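Side-chain contacts in 7,8-dihydro-6-hydroxymethylpterin pyrophosphokinase-dihydropteroate synthase (Plasmodium falciparum, PDB 6JWS), which probably makes dihydropteroate for folate synthesis, first pyrophosphorylating hydroxymethyldihydropterin with ATP and then joining the product to 4-aminobenzoate: residues S447-L451 and V452-L456; I481-N485 and Y486-K490; L516-K520 and N521-S525. The protein carries 1 engineered substitution. All coordinates share one frame; numbering follows the deposited sequence.

Contact 1 of 3, residues S447-L451 and V452-L456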
loop_
_atom_site.group_PDB
_atom_site.type_symbol
_atom_site.label_atom_id
_atom_site.label_comp_id
_atom_site.label_asym_id
_atom_site.label_seq_id
_atom_site.Cartn_x
_atom_site.Cartn_y
_atom_site.Cartn_z
ATOM N N SER B 447 -14.130 -29.009 -30.603
ATOM C CA SER B 447 -12.824 -29.236 -30.007
ATOM C C SER B 447 -12.202 -27.919 -29.523
ATOM O O SER B 447 -12.606 -26.831 -29.952
ATOM C CB SER B 447 -11.927 -29.955 -30.976
ATOM O OG SER B 447 -11.536 -29.077 -32.016
ATOM N N GLU B 448 -11.194 -28.037 -28.638
ATOM C CA GLU B 448 -10.399 -26.902 -28.181
ATOM C C GLU B 448 -9.794 -26.177 -29.379
ATOM O O GLU B 448 -9.883 -24.959 -29.500
ATOM C CB GLU B 448 -9.305 -27.346 -27.196
ATOM C CG GLU B 448 -8.349 -26.220 -26.764
ATOM C CD GLU B 448 -7.253 -26.635 -25.778
ATOM O OE1 GLU B 448 -7.151 -27.833 -25.459
ATOM O OE2 GLU B 448 -6.485 -25.766 -25.336
ATOM N N ARG B 449 -9.193 -26.947 -30.276
ATOM C CA ARG B 449 -8.506 -26.379 -31.422
ATOM C C ARG B 449 -9.464 -25.527 -32.245
ATOM O O ARG B 449 -9.076 -24.468 -32.721
ATOM C CB ARG B 449 -7.907 -27.512 -32.267
ATOM C CG ARG B 449 -7.209 -27.027 -33.522
ATOM C CD ARG B 449 -8.143 -26.936 -34.714
ATOM N NE ARG B 449 -7.457 -26.266 -35.813
ATOM C CZ ARG B 449 -8.064 -25.596 -36.786
ATOM N NH1 ARG B 449 -9.384 -25.516 -36.816
ATOM N NH2 ARG B 449 -7.337 -25.002 -37.717
ATOM N N ASP B 450 -10.706 -26.001 -32.421
ATOM C CA ASP B 450 -11.695 -25.305 -33.241
ATOM C C ASP B 450 -12.295 -24.105 -32.507
ATOM O O ASP B 450 -12.822 -23.202 -33.153
ATOM C CB ASP B 450 -12.804 -26.232 -33.762
ATOM C CG ASP B 450 -12.353 -27.146 -34.894
ATOM O OD1 ASP B 450 -11.480 -26.726 -35.708
ATOM O OD2 ASP B 450 -12.850 -28.281 -34.940
ATOM N N LEU B 451 -12.219 -24.102 -31.167
ATOM C CA LEU B 451 -12.638 -22.938 -30.403
ATOM C C LEU B 451 -11.647 -21.802 -30.590
ATOM O O LEU B 451 -12.093 -20.678 -30.838
ATOM C CB LEU B 451 -12.825 -23.273 -28.924
ATOM C CG LEU B 451 -14.106 -24.037 -28.599
ATOM C CD1 LEU B 451 -14.114 -24.468 -27.143
ATOM C CD2 LEU B 451 -15.335 -23.190 -28.906
ATOM N N VAL B 452 -10.333 -22.095 -30.518
ATOM C CA VAL B 452 -9.353 -21.016 -30.425
ATOM C C VAL B 452 -8.686 -20.694 -31.760
ATOM O O VAL B 452 -8.420 -19.524 -32.027
ATOM C CB VAL B 452 -8.286 -21.201 -29.316
ATOM C CG1 VAL B 452 -8.911 -21.271 -27.937
ATOM C CG2 VAL B 452 -7.414 -22.423 -29.547
ATOM N N VAL B 453 -8.307 -21.705 -32.553
ATOM C CA VAL B 453 -7.490 -21.365 -33.712
ATOM C C VAL B 453 -8.240 -20.415 -34.656
ATOM O O VAL B 453 -7.679 -19.380 -35.021
ATOM C CB VAL B 453 -6.846 -22.584 -34.414
ATOM C CG1 VAL B 453 -6.171 -22.181 -35.720
ATOM C CG2 VAL B 453 -5.828 -23.282 -33.507
ATOM N N PRO B 454 -9.519 -20.665 -35.058
ATOM C CA PRO B 454 -10.219 -19.743 -35.965
ATOM C C PRO B 454 -10.220 -18.309 -35.430
ATOM O O PRO B 454 -9.957 -17.354 -36.177
ATOM C CB PRO B 454 -11.649 -20.324 -36.103
ATOM C CG PRO B 454 -11.483 -21.803 -35.752
ATOM C CD PRO B 454 -10.355 -21.837 -34.726
ATOM N N VAL B 455 -10.494 -18.165 -34.125
ATOM C CA VAL B 455 -10.493 -16.854 -33.487
ATOM C C VAL B 455 -9.134 -16.189 -33.674
ATOM O O VAL B 455 -9.063 -15.028 -34.090
ATOM C CB VAL B 455 -10.860 -16.935 -31.997
ATOM C CG1 VAL B 455 -10.529 -15.629 -31.291
ATOM C CG2 VAL B 455 -12.336 -17.277 -31.819
ATOM N N LEU B 456 -8.061 -16.941 -33.398
ATOM C CA LEU B 456 -6.730 -16.353 -33.448
ATOM C C LEU B 456 -6.368 -15.980 -34.879
ATOM O O LEU B 456 -5.648 -14.994 -35.070
ATOM C CB LEU B 456 -5.691 -17.310 -32.855
ATOM C CG LEU B 456 -5.648 -17.359 -31.327
ATOM C CD1 LEU B 456 -4.717 -18.457 -30.843
ATOM C CD2 LEU B 456 -5.250 -16.009 -30.749
#
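R449 lays its side chain across V453, one turn further along helix 448-464. From CB, the chain sets CG anti to the backbone N (chi1 178°), passing 4.0 Å from CG2 of V453, and then bends at chi2 (-90°), which carries NE and CZ over the valine CB. At the tip, NH2 lies 3.6 Å from V453 CG1, so the valine covers one face of the guanidinium off toward its rim. The edge of the same group is used for charge: NH1 reaches D450 OD1 at 2.7 Å, almost in the guanidinium plane, while NH2 pairs with E491 on helix 486-494. Two carboxylates thus fix how the flat group is turned.

Beneath this, V453 N donates to R449 O at 2.9 Å, an ordinary helical bond, and V452 N does the same to E448 O. P454 has no N-H to give; its CD and CG instead rest against D450 O, both at 3.2 Å, and the helix kinks there. At the start, S447 OG accepts from D450 N at 3.2 Å. This is a serine N-cap opening an outer helix of the TIM barrel of dihydropteroate synthase.

Contact 2 of 3, residues I481-N485 and Y486-K490. With PT1 (pteroic acid), chain I.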
loop_
_atom_site.group_PDB
_atom_site.type_symbol
_atom_site.label_atom_id
_atom_site.label_comp_id
_atom_site.label_asym_id
_atom_site.label_seq_id
_atom_site.Cartn_x
_atom_site.Cartn_y
_atom_site.Cartn_z
ATOM N N ILE B 481 -1.860 -18.074 -24.981
ATOM C CA ILE B 481 -2.860 -19.130 -25.141
ATOM C C ILE B 481 -2.892 -20.009 -23.893
ATOM O O ILE B 481 -1.882 -20.583 -23.507
ATOM C CB ILE B 481 -2.678 -19.953 -26.434
ATOM C CG1 ILE B 481 -3.630 -21.149 -26.471
ATOM C CG2 ILE B 481 -1.240 -20.401 -26.657
ATOM C CD1 ILE B 481 -3.986 -21.562 -27.875
ATOM N N ASP B 482 -4.075 -20.102 -23.285
ATOM C CA ASP B 482 -4.323 -20.932 -22.126
ATOM C C ASP B 482 -4.597 -22.350 -22.623
ATOM O O ASP B 482 -5.755 -22.713 -22.875
ATOM C CB ASP B 482 -5.512 -20.369 -21.343
ATOM C CG ASP B 482 -5.808 -21.038 -20.002
ATOM O OD1 ASP B 482 -5.316 -22.164 -19.752
ATOM O OD2 ASP B 482 -6.536 -20.420 -19.191
ATOM N N THR B 483 -3.526 -23.136 -22.761
ATOM C CA THR B 483 -3.654 -24.522 -23.188
ATOM C C THR B 483 -2.637 -25.409 -22.458
ATOM O O THR B 483 -1.579 -24.936 -22.027
ATOM C CB THR B 483 -3.523 -24.647 -24.718
ATOM O OG1 THR B 483 -3.910 -25.980 -25.038
ATOM C CG2 THR B 483 -2.130 -24.390 -25.271
ATOM N N ILE B 484 -2.935 -26.711 -22.380
ATOM C CA ILE B 484 -1.974 -27.709 -21.930
ATOM C C ILE B 484 -1.685 -28.653 -23.096
ATOM O O ILE B 484 -0.984 -29.672 -22.937
ATOM C CB ILE B 484 -2.520 -28.499 -20.724
ATOM C CG1 ILE B 484 -3.772 -29.307 -21.095
ATOM C CG2 ILE B 484 -2.765 -27.574 -19.532
ATOM C CD1 ILE B 484 -4.349 -30.116 -19.941
ATOM N N ASN B 485 -2.222 -28.297 -24.269
ATOM C CA ASN B 485 -2.292 -29.258 -25.355
ATOM C C ASN B 485 -1.224 -28.981 -26.407
ATOM O O ASN B 485 -1.231 -27.955 -27.080
ATOM C CB ASN B 485 -3.710 -29.424 -25.906
ATOM C CG ASN B 485 -3.784 -30.542 -26.918
ATOM O OD1 ASN B 485 -3.493 -30.335 -28.101
ATOM N ND2 ASN B 485 -4.126 -31.738 -26.458
ATOM N N TYR B 486 -0.308 -29.937 -26.538
ATOM C CA TYR B 486 0.751 -29.900 -27.528
ATOM C C TYR B 486 0.239 -29.541 -28.929
ATOM O O TYR B 486 0.766 -28.618 -29.554
ATOM C CB TYR B 486 1.461 -31.252 -27.535
ATOM C CG TYR B 486 2.600 -31.309 -28.515
ATOM C CD1 TYR B 486 2.382 -31.620 -29.852
ATOM C CD2 TYR B 486 3.895 -31.074 -28.099
ATOM C CE1 TYR B 486 3.424 -31.681 -30.758
ATOM C CE2 TYR B 486 4.957 -31.141 -28.986
ATOM C CZ TYR B 486 4.714 -31.428 -30.323
ATOM O OH TYR B 486 5.759 -31.496 -31.199
ATOM N N ASN B 487 -0.768 -30.272 -29.435
ATOM C CA ASN B 487 -1.211 -30.091 -30.814
ATOM C C ASN B 487 -1.756 -28.683 -31.036
ATOM O O ASN B 487 -1.463 -28.059 -32.055
ATOM C CB ASN B 487 -2.177 -31.187 -31.277
ATOM C CG ASN B 487 -1.423 -32.449 -31.652
ATOM O OD1 ASN B 487 -0.254 -32.390 -32.015
ATOM N ND2 ASN B 487 -2.055 -33.603 -31.540
ATOM N N VAL B 488 -2.520 -28.176 -30.065
ATOM C CA VAL B 488 -3.076 -26.836 -30.158
ATOM C C VAL B 488 -1.928 -25.830 -30.176
ATOM O O VAL B 488 -1.831 -25.014 -31.094
ATOM C CB VAL B 488 -4.095 -26.569 -29.028
ATOM C CG1 VAL B 488 -4.423 -25.083 -28.879
ATOM C CG2 VAL B 488 -5.374 -27.384 -29.231
ATOM N N PHE B 489 -1.017 -25.933 -29.197
ATOM C CA PHE B 489 0.079 -24.985 -29.135
ATOM C C PHE B 489 0.911 -25.023 -30.415
ATOM O O PHE B 489 1.320 -23.967 -30.890
ATOM C CB PHE B 489 0.968 -25.151 -27.894
ATOM C CG PHE B 489 1.928 -23.987 -27.693
ATOM C CD1 PHE B 489 1.455 -22.707 -27.439
ATOM C CD2 PHE B 489 3.304 -24.164 -27.757
ATOM C CE1 PHE B 489 2.327 -21.640 -27.259
ATOM C CE2 PHE B 489 4.173 -23.103 -27.536
ATOM C CZ PHE B 489 3.687 -21.837 -27.311
ATOM N N LYS B 490 1.184 -26.230 -30.945
ATOM C CA LYS B 490 1.991 -26.379 -32.153
ATOM C C LYS B 490 1.371 -25.637 -33.346
ATOM O O LYS B 490 2.049 -24.899 -34.047
ATOM C CB LYS B 490 2.252 -27.859 -32.471
ATOM C CG LYS B 490 3.121 -28.098 -33.699
ATOM C CD LYS B 490 3.488 -29.564 -33.925
ATOM C CE LYS B 490 3.922 -29.865 -35.348
ATOM N NZ LYS B 490 4.913 -28.883 -35.852
HETATM C C2 PT1 I . -5.206 -18.626 -13.481
HETATM C C3 PT1 I . -6.255 -19.129 -14.368
HETATM C C5 PT1 I . -5.838 -19.503 -15.724
HETATM N N6 PT1 I . -7.551 -19.250 -13.994
HETATM C C7 PT1 I . -3.578 -18.919 -15.179
HETATM N N9 PT1 I . -4.524 -19.372 -16.065
HETATM C C10 PT1 I . -8.458 -19.753 -14.874
HETATM N N11 PT1 I . -2.250 -18.815 -15.549
HETATM C C12 PT1 I . -8.061 -20.136 -16.148
HETATM C C21 PT1 I . -12.694 -20.255 -8.533
HETATM O O22 PT1 I . -13.701 -19.498 -8.475
HETATM O O1 PT1 I . -5.514 -18.271 -12.227
HETATM N N4 PT1 I . -3.932 -18.538 -13.922
HETATM N N8 PT1 I . -6.780 -19.989 -16.549
HETATM C C13 PT1 I . -9.884 -19.923 -14.422
HETATM N N14 PT1 I . -9.937 -21.043 -13.442
HETATM C C15 PT1 I . -10.589 -20.875 -12.268
HETATM C C16 PT1 I . -10.148 -21.552 -11.111
HETATM C C17 PT1 I . -11.731 -20.011 -12.234
HETATM C C18 PT1 I . -10.842 -21.348 -9.893
HETATM C C19 PT1 I . -12.427 -19.832 -11.012
HETATM C C20 PT1 I . -11.969 -20.485 -9.841
HETATM O O23 PT1 I . -12.285 -20.816 -7.503
#
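N485 OD1 takes the backbone N-H of V488 at 3.1 Å, in the plane of its carbonyl and on a lone pair, and the N of N487 comes within 3.0 Å of the same oxygen. This is the N-cap of helix 486-494, where a strand of the TIM barrel turns into the helix of its beta-alpha-beta unit. With CG anti to its own backbone N (chi1 -173°), the asparagine swings its amide over the first turn, while its main-chain O receives F489 N at 2.9 Å. The turn before the cap is fixed as well: T483 OG1 accepts from N485 N at 3.0 Å, an ST turn, and also bonds to E448 of helix 448-464.

Below the polar cap, the strand and the helix meet through apolar groups. I481 divides its branches between two helix residues: CD1 touches V488 CG1 at 3.7 Å, and CG2 comes up to the edge of the F489 ring, near its plane. T483 CG2 sits beside F489 CB, at the root of the side chain. D482, between these two helix-facing residues, turns the other way, into the pteroate pocket that N502 and D575 also line. There its OD2 lies 2.7 Å from N8 of the pteroic acid.

Contact 3 of 3, residues L516-K520 and N521-S525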
loop_
_atom_site.group_PDB
_atom_site.type_symbol
_atom_site.label_atom_id
_atom_site.label_comp_id
_atom_site.label_asym_id
_atom_site.label_seq_id
_atom_site.Cartn_x
_atom_site.Cartn_y
_atom_site.Cartn_z
ATOM N N LEU B 516 8.360 -26.930 -27.992
ATOM C CA LEU B 516 7.714 -25.975 -28.869
ATOM C C LEU B 516 8.061 -24.536 -28.475
ATOM O O LEU B 516 7.764 -23.637 -29.255
ATOM C CB LEU B 516 6.196 -26.203 -28.837
ATOM C CG LEU B 516 5.667 -27.552 -29.353
ATOM C CD1 LEU B 516 4.138 -27.576 -29.302
ATOM C CD2 LEU B 516 6.127 -27.810 -30.787
ATOM N N LEU B 517 8.660 -24.296 -27.286
ATOM C CA LEU B 517 8.940 -22.926 -26.841
ATOM C C LEU B 517 10.238 -22.416 -27.464
ATOM O O LEU B 517 10.667 -21.292 -27.185
ATOM C CB LEU B 517 9.069 -22.851 -25.317
ATOM C CG LEU B 517 7.856 -23.294 -24.508
ATOM C CD1 LEU B 517 8.238 -23.429 -23.042
ATOM C CD2 LEU B 517 6.703 -22.318 -24.698
ATOM N N LYS B 518 10.849 -23.259 -28.299
ATOM C CA LYS B 518 12.130 -22.992 -28.932
ATOM C C LYS B 518 12.032 -23.317 -30.421
ATOM O O LYS B 518 11.533 -24.370 -30.808
ATOM C CB LYS B 518 13.202 -23.854 -28.259
ATOM C CG LYS B 518 13.934 -23.174 -27.112
ATOM C CD LYS B 518 14.572 -24.074 -26.069
ATOM C CE LYS B 518 15.262 -25.317 -26.584
ATOM N NZ LYS B 518 14.735 -26.518 -25.891
ATOM N N LYS B 519 12.466 -22.373 -31.254
ATOM C CA LYS B 519 12.678 -22.627 -32.669
ATOM C C LYS B 519 14.110 -22.233 -33.024
ATOM O O LYS B 519 14.887 -21.866 -32.147
ATOM C CB LYS B 519 11.654 -21.855 -33.503
ATOM C CG LYS B 519 10.233 -22.390 -33.445
ATOM C CD LYS B 519 9.461 -22.156 -34.727
ATOM C CE LYS B 519 9.158 -20.699 -35.010
ATOM N NZ LYS B 519 7.744 -20.380 -34.705
ATOM N N LYS B 520 14.442 -22.304 -34.315
ATOM C CA LYS B 520 15.773 -21.988 -34.818
ATOM C C LYS B 520 16.176 -20.562 -34.436
ATOM O O LYS B 520 17.335 -20.320 -34.108
ATOM C CB LYS B 520 15.849 -22.225 -36.334
ATOM C CG LYS B 520 16.132 -23.661 -36.773
ATOM C CD LYS B 520 16.040 -23.886 -38.280
ATOM C CE LYS B 520 14.946 -24.845 -38.716
ATOM N NZ LYS B 520 13.586 -24.304 -38.485
ATOM N N ASN B 521 15.214 -19.628 -34.464
ATOM C CA ASN B 521 15.494 -18.218 -34.223
ATOM C C ASN B 521 14.593 -17.653 -33.114
ATOM O O ASN B 521 14.927 -16.637 -32.497
ATOM C CB ASN B 521 15.487 -17.407 -35.526
ATOM C CG ASN B 521 16.188 -16.063 -35.419
ATOM O OD1 ASN B 521 17.167 -15.911 -34.685
ATOM N ND2 ASN B 521 15.710 -15.077 -36.167
ATOM N N LYS B 522 13.483 -18.339 -32.817
ATOM C CA LYS B 522 12.487 -17.821 -31.890
ATOM C C LYS B 522 12.574 -18.548 -30.551
ATOM O O LYS B 522 12.791 -19.756 -30.506
ATOM C CB LYS B 522 11.077 -18.053 -32.445
ATOM C CG LYS B 522 10.474 -16.883 -33.197
ATOM C CD LYS B 522 10.178 -15.704 -32.302
ATOM C CE LYS B 522 8.739 -15.642 -31.838
ATOM N NZ LYS B 522 7.805 -15.331 -32.947
ATOM N N PHE B 523 12.356 -17.790 -29.473
ATOM C CA PHE B 523 11.991 -18.349 -28.183
ATOM C C PHE B 523 10.589 -17.863 -27.837
ATOM O O PHE B 523 10.190 -16.776 -28.256
ATOM C CB PHE B 523 12.995 -17.964 -27.094
ATOM C CG PHE B 523 14.377 -18.556 -27.229
ATOM C CD1 PHE B 523 14.662 -19.824 -26.750
ATOM C CD2 PHE B 523 15.413 -17.822 -27.796
ATOM C CE1 PHE B 523 15.934 -20.362 -26.866
ATOM C CE2 PHE B 523 16.684 -18.358 -27.907
ATOM C CZ PHE B 523 16.943 -19.626 -27.439
ATOM N N TYR B 524 9.844 -18.687 -27.087
ATOM C CA TYR B 524 8.560 -18.254 -26.559
ATOM C C TYR B 524 8.554 -18.310 -25.035
ATOM O O TYR B 524 9.180 -19.181 -24.429
ATOM C CB TYR B 524 7.405 -19.099 -27.105
ATOM C CG TYR B 524 7.256 -19.053 -28.601
ATOM C CD1 TYR B 524 6.487 -18.075 -29.210
ATOM C CD2 TYR B 524 7.875 -19.996 -29.409
ATOM C CE1 TYR B 524 6.320 -18.032 -30.587
ATOM C CE2 TYR B 524 7.721 -19.972 -30.791
ATOM C CZ TYR B 524 6.949 -18.980 -31.379
ATOM O OH TYR B 524 6.802 -18.944 -32.734
ATOM N N SER B 525 7.787 -17.386 -24.442
ATOM C CA SER B 525 7.660 -17.309 -22.999
ATOM C C SER B 525 6.548 -18.227 -22.527
ATOM O O SER B 525 5.695 -18.644 -23.308
ATOM C CB SER B 525 7.413 -15.901 -22.600
ATOM O OG SER B 525 8.588 -15.160 -22.841
HETATM O O HOH W 1 11.751 -20.183 -24.718
#
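K519 NZ meets the hydroxyl of Y524 at 2.6 Å, donating to it at the edge of the phenol, near the ring plane. The two residues sit on the two extended arms of a tight, hairpin-like loop, bridged once between K518 and F523, that leads into barrel strand 525-529. To get there the lysine chain bends repeatedly, most sharply at chi3 (-68°), and runs alongside K522, with CB to CB at 4.0 Å. The two ammonium groups are 5.3 Å apart; K522 NZ also has a weak, long ion pair with D496, which may offset part of the repulsion.

Two backbone bonds hold the arms together: K519 N to K522 O and Y524 N to L517 O, each 2.7 Å. L517 O is shared further, for F523 CA makes a CH...O contact with it, and a water donates to it and, at 2.8 Å, to Y524 O. K518 and F523 cross at an angle, the lysine CG lying 3.4 Å from ring atom CD1, while K518 NZ goes on to the carbonyl of N565.

Farther out, the F523 ring stacks with H39 of helix 30-44, so this turn touches the kinase half of the polypeptide. At the start of the barrel strand, S525 OG is hydrogen-bonded both to V377 O and to R571 NH1.

Contacts 1 and 2 are neighbours in the barrel: helix 448-464 leads on to strand 478-482, they share the E448-T483 bond, and V452 packs on I481. Both have a polar N-cap at the helix start and buried apolar groups beneath, aliphatic in contact 1 and including a phenyl ring in contact 2, but contact 1 adds charge pairs on its partly exposed side, whereas contact 2 adds a ligand-facing aspartate. Contact 3, a turn without helix, relies on paired backbones and a lysine-to-tyrosine hydrogen bond. It touches contact 2 through L516 and L517 against F489, but stays about 11 Å from contact 1 at the nearest atoms. All three mix buried with partly exposed residues.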